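Tubulin binding cofactor C (PDB 5AJ8) probably acts as a chaperone in the tubulin-folding pathway, the part described here being its C-terminal, beta-helical domain. Local coordinates at residues T17-L21 with C34-A38; T54-V60 with T71-V77. The protein carries 1 engineered substitution. One frame throughout, in Å; residues are numbered along the deposited sequence. Where two conformers were deposited one is given.

Contact 1. Residues T17-L21 with C34-A38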
ATOM      1  N   THR A  17       4.933 -16.390  -1.440  0.60 27.82           N
ATOM      2  CA  THR A  17       3.612 -16.884  -1.065  0.60 28.26           C
ATOM      3  C   THR A  17       3.587 -17.265   0.411  0.60 27.97           C
ATOM      4  O   THR A  17       4.467 -17.974   0.876  0.60 32.60           O
ATOM      5  CB  THR A  17       3.211 -18.119  -1.919  0.60 29.31           C
ATOM      6  OG1 THR A  17       3.027 -17.720  -3.283  0.60 31.74           O
ATOM      7  CG2 THR A  17       1.908 -18.749  -1.427  0.60 28.70           C
ATOM      8  N   GLY A  18       2.581 -16.795   1.139  1.00 26.00           N
ATOM      9  CA  GLY A  18       2.309 -17.284   2.484  1.00 27.56           C
ATOM     10  C   GLY A  18       3.154 -16.729   3.616  1.00 31.88           C
ATOM     11  O   GLY A  18       3.028 -17.208   4.740  1.00 30.39           O
ATOM     12  N   THR A  19       4.017 -15.747   3.328  1.00 30.79           N
ATOM     13  CA  THR A  19       4.943 -15.147   4.298  1.00 32.08           C
ATOM     14  C   THR A  19       4.715 -13.635   4.295  1.00 31.08           C
ATOM     15  O   THR A  19       4.829 -12.990   3.241  1.00 29.73           O
ATOM     16  CB  THR A  19       6.433 -15.372   3.921  1.00 35.73           C
ATOM     17  OG1 THR A  19       6.697 -16.763   3.750  1.00 43.36           O
ATOM     18  CG2 THR A  19       7.385 -14.838   5.008  1.00 38.80           C
ATOM     19  N   ASP A  20       4.426 -13.068   5.466  1.00 26.82           N
ATOM     20  CA  ASP A  20       4.295 -11.634   5.594  1.00 24.72           C
ATOM     21  C   ASP A  20       5.573 -10.905   5.171  1.00 21.57           C
ATOM     22  O   ASP A  20       6.671 -11.348   5.492  1.00 26.02           O
ATOM     23  CB  ASP A  20       3.850 -11.261   7.005  1.00 25.28           C
ATOM     24  CG  ASP A  20       2.395 -11.699   7.295  1.00 29.17           C
ATOM     25  OD1 ASP A  20       1.749 -12.339   6.402  1.00 28.46           O
ATOM     26  OD2 ASP A  20       1.897 -11.400   8.409  1.00 27.29           O
ATOM     27  N   LEU A  21       5.429  -9.832   4.391  1.00 18.99           N
ATOM     28  CA  LEU A  21       6.587  -9.069   3.863  1.00 18.61           C
ATOM     29  C   LEU A  21       6.717  -7.694   4.533  1.00 16.55           C
ATOM     30  O   LEU A  21       5.705  -7.050   4.834  1.00 15.70           O
ATOM     31  CB  LEU A  21       6.476  -8.883   2.355  1.00 19.03           C
ATOM     32  CG  LEU A  21       6.324 -10.149   1.514  1.00 21.80           C
ATOM     33  CD1 LEU A  21       6.313  -9.737   0.050  1.00 23.71           C
ATOM     34  CD2 LEU A  21       7.447 -11.140   1.793  1.00 24.53           C
ATOM     35  N   CYS A  34       3.159 -11.881  -5.557  1.00 21.66           N
ATOM     36  CA  CYS A  34       2.969 -12.289  -4.162  1.00 21.04           C
ATOM     37  C   CYS A  34       1.526 -12.759  -3.931  1.00 20.66           C
ATOM     38  O   CYS A  34       0.582 -12.238  -4.539  1.00 18.78           O
ATOM     39  CB  CYS A  34       3.315 -11.140  -3.224  1.00 21.41           C
ATOM     40  SG  CYS A  34       5.014 -10.636  -3.354  1.00 22.43           S
ATOM     41  N   ALA A  35       1.372 -13.727  -3.033  1.00 18.94           N
ATOM     42  CA  ALA A  35       0.068 -14.337  -2.743  1.00 17.77           C
ATOM     43  C   ALA A  35      -0.073 -14.748  -1.287  1.00 16.82           C
ATOM     44  O   ALA A  35       0.917 -15.101  -0.645  1.00 15.90           O
ATOM     45  CB  ALA A  35      -0.175 -15.543  -3.649  1.00 17.76           C
ATOM     46  N   ASP A  36      -1.307 -14.657  -0.774  1.00 17.35           N
ATOM     47  CA  ASP A  36      -1.671 -15.213   0.531  1.00 18.20           C
ATOM     48  C   ASP A  36      -0.768 -14.656   1.631  1.00 19.06           C
ATOM     49  O   ASP A  36      -0.143 -15.401   2.385  1.00 19.59           O
ATOM     50  CB  ASP A  36      -1.540 -16.748   0.520  1.00 19.46           C
ATOM     51  CG  ASP A  36      -2.289 -17.409  -0.645  1.00 20.98           C
ATOM     52  OD1 ASP A  36      -3.274 -16.849  -1.174  1.00 20.10           O
ATOM     53  OD2 ASP A  36      -1.890 -18.526  -1.033  1.00 25.85           O
ATOM     54  N   CYS A  37      -0.664 -13.349   1.714  1.00 18.49           N
ATOM     55  CA  CYS A  37       0.154 -12.755   2.768  1.00 19.10           C
ATOM     56  C   CYS A  37      -0.249 -11.319   3.056  1.00 16.71           C
ATOM     57  O   CYS A  37      -1.096 -10.761   2.371  1.00 14.94           O
ATOM     58  CB  CYS A  37       1.640 -12.836   2.419  1.00 20.52           C
ATOM     59  SG  CYS A  37       2.149 -11.914   0.967  1.00 19.66           S
ATOM     60  N   ALA A  38       0.345 -10.774   4.114  1.00 15.39           N
ATOM     61  CA  ALA A  38       0.205  -9.389   4.463  1.00 14.26           C
ATOM     62  C   ALA A  38       1.497  -8.709   4.084  1.00 14.10           C
ATOM     63  O   ALA A  38       2.588  -9.248   4.322  1.00 15.23           O
ATOM     64  CB  ALA A  38      -0.060  -9.238   5.956  1.00 14.22           C
TER
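Thr17 sits beside Ala35 in a parallel bridge, their CA atoms 4.7 Å apart and both side chains on the same face of the sheet. Its CA also approaches Ala35 O at 3.3 Å in a CA-H...O contact, and the same carbonyl accepts a hydrogen bond from Gly18 N (3.0 Å). At Gly18 the chain leaves the bridge with phi at 80°, a conformation easiest for a residue without a side chain, and Gly18 CA comes to 3.1 Å from Asp36 O. Thr19 directs its CB away from the second segment, while its carbonyl O rests 3.3 Å from Cys37 CB. Asp20 then reaches across, OD1 accepting a hydrogen bond from Ala38 N at 3.1 Å. Leu21 restores backbone pairing: its N donates to Ala38 O (2.9 Å), and its CD1 packs on Cys34 SG at 3.8 Å. Between the two backbone bonds lies a corner shared by neighbouring coils of a parallel beta-helix, where strands 11-17 and 28-35 give way to 21-23 and 38-41 in the other sheet. Two main-chain hydrogen bonds and one from a carboxylate join the corners, beside the packing of Leu21 on Cys34, and the aspartate serves the Ala38 amide where the strand pairing is interrupted.

Contact 2. Residues T54-V60 with T71-V77. Engineered in segment 71-77: Met75 (natural residue Leu).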
ATOM      1  N   THR A  54      -2.243 -11.763  -5.665  0.50 13.65           N
ATOM      2  CA  THR A  54      -3.574 -12.251  -5.325  0.50 13.35           C
ATOM      3  C   THR A  54      -3.688 -12.555  -3.834  0.50 13.23           C
ATOM      4  O   THR A  54      -2.752 -13.070  -3.212  0.50 13.08           O
ATOM      5  CB  THR A  54      -3.929 -13.558  -6.055  0.50 14.28           C
ATOM      6  OG1 THR A  54      -2.892 -14.527  -5.848  0.50 14.49           O
ATOM      7  CG2 THR A  54      -4.119 -13.309  -7.550  0.50 14.84           C
ATOM      8  N   ASN A  55      -4.852 -12.244  -3.273  1.00 12.79           N
ATOM      9  CA  ASN A  55      -5.185 -12.596  -1.884  1.00 12.76           C
ATOM     10  C   ASN A  55      -4.153 -12.057  -0.906  1.00 12.70           C
ATOM     11  O   ASN A  55      -3.593 -12.797  -0.115  1.00 13.28           O
ATOM     12  CB  ASN A  55      -5.322 -14.112  -1.752  1.00 12.89           C
ATOM     13  CG  ASN A  55      -5.850 -14.543  -0.400  1.00 12.79           C
ATOM     14  OD1 ASN A  55      -6.595 -13.812   0.266  1.00 12.14           O
ATOM     15  ND2 ASN A  55      -5.486 -15.750   0.005  1.00 13.07           N
ATOM     16  N   CYS A  56      -3.865 -10.760  -1.015  1.00 12.55           N
ATOM     17  CA  CYS A  56      -2.912 -10.112  -0.123  1.00 12.40           C
ATOM     18  C   CYS A  56      -3.590  -8.952   0.563  1.00 11.87           C
ATOM     19  O   CYS A  56      -4.513  -8.365   0.016  1.00 10.95           O
ATOM     20  CB  CYS A  56      -1.682  -9.587  -0.883  1.00 12.65           C
ATOM     21  SG  CYS A  56      -0.624 -10.841  -1.601  1.00 14.45           S
ATOM     22  N   ARG A  57      -3.116  -8.639   1.773  1.00 12.85           N
ATOM     23  CA  ARG A  57      -3.478  -7.416   2.485  1.00 13.20           C
ATOM     24  C   ARG A  57      -2.234  -6.534   2.472  1.00 12.09           C
ATOM     25  O   ARG A  57      -1.189  -6.958   2.954  1.00 12.16           O
ATOM     26  CB  ARG A  57      -3.868  -7.748   3.941  1.00 14.54           C
ATOM     27  CG  ARG A  57      -5.311  -8.067   4.219  1.00 16.37           C
ATOM     28  CD  ARG A  57      -5.788  -9.293   3.480  1.00 18.27           C
ATOM     29  NE  ARG A  57      -4.914 -10.459   3.610  1.00 19.17           N
ATOM     30  CZ  ARG A  57      -4.969 -11.502   2.781  1.00 21.20           C
ATOM     31  NH1 ARG A  57      -5.868 -11.528   1.779  1.00 16.65           N
ATOM     32  NH2 ARG A  57      -4.116 -12.523   2.954  1.00 24.69           N
ATOM     33  N   VAL A  58      -2.343  -5.323   1.923  1.00 11.67           N
ATOM     34  CA  VAL A  58      -1.191  -4.445   1.684  1.00 10.84           C
ATOM     35  C   VAL A  58      -1.371  -3.087   2.362  1.00 11.10           C
ATOM     36  O   VAL A  58      -2.438  -2.484   2.246  1.00 10.25           O
ATOM     37  CB  VAL A  58      -1.011  -4.236   0.187  1.00 11.16           C
ATOM     38  CG1 VAL A  58       0.251  -3.453  -0.136  1.00 11.12           C
ATOM     39  CG2 VAL A  58      -0.975  -5.590  -0.509  1.00 11.89           C
ATOM     40  N   TYR A  59      -0.371  -2.660   3.147  1.00 10.41           N
ATOM     41  CA  TYR A  59      -0.393  -1.377   3.843  1.00  9.80           C
ATOM     42  C   TYR A  59       0.736  -0.570   3.256  1.00  9.92           C
ATOM     43  O   TYR A  59       1.886  -0.926   3.421  1.00 11.60           O
ATOM     44  CB  TYR A  59      -0.207  -1.563   5.349  1.00  9.88           C
ATOM     45  CG  TYR A  59      -1.261  -2.466   6.000  1.00  9.82           C
ATOM     46  CD1 TYR A  59      -1.175  -3.834   5.912  1.00  9.60           C
ATOM     47  CD2 TYR A  59      -2.355  -1.928   6.670  1.00  9.91           C
ATOM     48  CE1 TYR A  59      -2.140  -4.656   6.473  1.00 10.09           C
ATOM     49  CE2 TYR A  59      -3.338  -2.744   7.234  1.00 10.16           C
ATOM     50  CZ  TYR A  59      -3.219  -4.116   7.134  1.00 10.25           C
ATOM     51  OH  TYR A  59      -4.152  -4.958   7.725  1.00 10.92           O
ATOM     52  N   VAL A  60       0.422   0.495   2.537  1.00  9.56           N
ATOM     53  CA  VAL A  60       1.454   1.268   1.823  1.00  9.72           C
ATOM     54  C   VAL A  60       1.124   2.763   1.771  1.00  9.66           C
ATOM     55  O   VAL A  60      -0.041   3.158   1.530  1.00  9.35           O
ATOM     56  CB  VAL A  60       1.643   0.720   0.371  1.00  9.70           C
ATOM     57  CG1 VAL A  60       0.344   0.754  -0.410  1.00  9.76           C
ATOM     58  CG2 VAL A  60       2.761   1.430  -0.373  1.00  9.50           C
ATOM     59  N   THR A  71      -5.886  -9.583  -8.027  0.50 12.90           N
ATOM     60  CA  THR A  71      -7.222 -10.018  -7.639  0.50 12.78           C
ATOM     61  C   THR A  71      -7.300 -10.213  -6.122  0.50 12.21           C
ATOM     62  O   THR A  71      -6.356 -10.720  -5.520  0.50 12.10           O
ATOM     63  CB  THR A  71      -7.612 -11.289  -8.421  0.50 14.03           C
ATOM     64  OG1 THR A  71      -8.792 -11.887  -7.862  0.50 14.93           O
ATOM     65  CG2 THR A  71      -6.485 -12.281  -8.400  0.50 14.74           C
ATOM     66  N   ASN A  72      -8.395  -9.756  -5.498  1.00 11.76           N
ATOM     67  CA  ASN A  72      -8.629  -9.953  -4.055  1.00 11.56           C
ATOM     68  C   ASN A  72      -7.509  -9.380  -3.181  1.00 11.17           C
ATOM     69  O   ASN A  72      -6.953 -10.066  -2.327  1.00 11.14           O
ATOM     70  CB  ASN A  72      -8.865 -11.437  -3.711  1.00 12.23           C
ATOM     71  CG  ASN A  72     -10.176 -11.964  -4.261  1.00 13.06           C
ATOM     72  OD1 ASN A  72     -11.221 -11.871  -3.631  1.00 13.93           O
ATOM     73  ND2 ASN A  72     -10.115 -12.545  -5.418  1.00 12.97           N
ATOM     74  N   LEU A  73      -7.163  -8.123  -3.434  1.00 11.03           N
ATOM     75  CA  LEU A  73      -6.215  -7.361  -2.602  1.00 10.66           C
ATOM     76  C   LEU A  73      -7.005  -6.394  -1.735  1.00 10.02           C
ATOM     77  O   LEU A  73      -7.897  -5.704  -2.232  1.00  9.15           O
ATOM     78  CB  LEU A  73      -5.237  -6.564  -3.458  1.00 10.74           C
ATOM     79  CG  LEU A  73      -4.179  -7.252  -4.329  1.00 11.46           C
ATOM     80  CD1 LEU A  73      -2.898  -6.477  -4.493  1.00 11.77           C
ATOM     81  CD2 LEU A  73      -3.878  -8.653  -3.851  1.00 11.66           C
ATOM     82  N   ASP A  74      -6.732  -6.395  -0.427  1.00 10.43           N
ATOM     83  CA  ASP A  74      -7.241  -5.334   0.444  1.00 10.41           C
ATOM     84  C   ASP A  74      -6.106  -4.330   0.565  1.00  9.83           C
ATOM     85  O   ASP A  74      -5.027  -4.669   1.079  1.00 10.45           O
ATOM     86  CB  ASP A  74      -7.691  -5.849   1.808  1.00 10.71           C
ATOM     87  CG  ASP A  74      -8.994  -6.659   1.753  1.00 12.34           C
ATOM     88  OD1 ASP A  74      -9.703  -6.630   0.723  1.00 12.12           O
ATOM     89  OD2 ASP A  74      -9.279  -7.374   2.754  1.00 13.48           O
HETATM   90  N   MSE A  75      -6.319  -3.124   0.044  1.00  9.86           N
HETATM   91  CA  MSE A  75      -5.261  -2.095  -0.068  1.00  9.68           C
HETATM   92  C   MSE A  75      -5.498  -0.997   0.945  1.00  9.58           C
HETATM   93  O   MSE A  75      -6.477  -0.247   0.827  1.00  9.30           O
HETATM   94  CB  MSE A  75      -5.294  -1.473  -1.483  1.00 10.52           C
HETATM   95  CG  MSE A  75      -5.037  -2.376  -2.682  1.00 11.98           C
HETATM   96 SE   MSE A  75      -3.337  -3.331  -2.547  1.00 15.56          SE
HETATM   97  CE  MSE A  75      -2.245  -1.692  -2.399  1.00 14.64           C
ATOM     98  N   TYR A  76      -4.606  -0.861   1.935  1.00  9.36           N
ATOM     99  CA  TYR A  76      -4.672   0.198   2.941  1.00  9.64           C
ATOM    100  C   TYR A  76      -3.643   1.273   2.605  1.00 10.26           C
ATOM    101  O   TYR A  76      -2.433   1.097   2.800  1.00 10.84           O
ATOM    102  CB  TYR A  76      -4.449  -0.377   4.346  1.00 10.00           C
ATOM    103  CG  TYR A  76      -5.520  -1.388   4.752  1.00  9.59           C
ATOM    104  CD1 TYR A  76      -5.406  -2.737   4.424  1.00  9.83           C
ATOM    105  CD2 TYR A  76      -6.645  -0.981   5.426  1.00  9.62           C
ATOM    106  CE1 TYR A  76      -6.392  -3.662   4.797  1.00 10.29           C
ATOM    107  CE2 TYR A  76      -7.627  -1.874   5.799  1.00 10.36           C
ATOM    108  CZ  TYR A  76      -7.500  -3.212   5.482  1.00 11.10           C
ATOM    109  OH  TYR A  76      -8.515  -4.074   5.856  1.00 12.83           O
ATOM    110  N   VAL A  77      -4.136   2.391   2.096  1.00 10.57           N
ATOM    111  CA  VAL A  77      -3.370   3.259   1.254  1.00 11.74           C
ATOM    112  C   VAL A  77      -3.376   4.728   1.730  1.00 12.05           C
ATOM    113  O   VAL A  77      -4.428   5.285   2.064  1.00 12.95           O
ATOM    114  CB  VAL A  77      -3.950   3.181  -0.191  1.00 13.59           C
ATOM    115  CG1 VAL A  77      -3.340   4.231  -1.100  1.00 15.36           C
ATOM    116  CG2 VAL A  77      -3.736   1.795  -0.762  1.00 14.03           C
TER
HETATM  117  O   HOH W   1      -7.487  -9.638   0.587  1.00 20.45           O
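Strands 56-60 and 73-77 run side by side at 11°, their axes 4.8 Å apart, so like positions stack in register and the side chains form ladders on both faces. The Tyr59 and Tyr76 rings lie nearly parallel (8°), centroids 4.6 Å apart, but slid so that they barely overlap; Tyr59 CE2 sits 3.5 Å from Tyr76 CD1. The Tyr40 ring, near parallel to Tyr59, meets it as well and continues the row. On the opposite face the end of the engineered, selenium-containing Met75 comes close to the neighbouring strand: Met75 SE lies 3.7 Å from Val58 CB and Met75 CE 4.1 Å from Val60 CG1. Such ladders on parallel strands are characteristic of a beta-helix, here that of the TBCC domain, and this face turns inward, Met75 meeting Leu65 and Leu67 of the other sheet. Leu73 CD2 fits against Cys56 CB (3.8 Å) and Thr54 CA (3.9 Å), occupying the hollow inside the corner at Asn55. Alternating backbone bonds, among them Val58 N to Asp74 O (2.9 Å), hold this register. Outside, Arg57 curls back so that Arg57 NH1 donates to Asn55 OD1 (2.8 Å) and to a water, itself donating to Asn72 O; Asn55 ND2 is hydrogen-bonded to Asp36.

In the fold
Contacts 1 and 2 follow one another along the chain, with their centres about 10 Å apart, on successive coils of one beta-helix. Each includes a corner between the two parallel six-stranded sheets; contact 1 lies at the end of the stack, where 11-17 and 21-23 are the outermost strands, and contact 2 is nearer the centre of the chain. Segments 34-38 and 54-60 are themselves neighbours: Asp36 OD1 probably hydrogen-bonds Asn55 ND2 (2.7 Å), and Arg57 N probably bonds Cys37 O (3.0 Å). The four segments therefore form a continuous row of corners, passing from the partly buried end of the stack, with an interrupted strand pairing, to regular, well-packed interior coils of the TBCC domain.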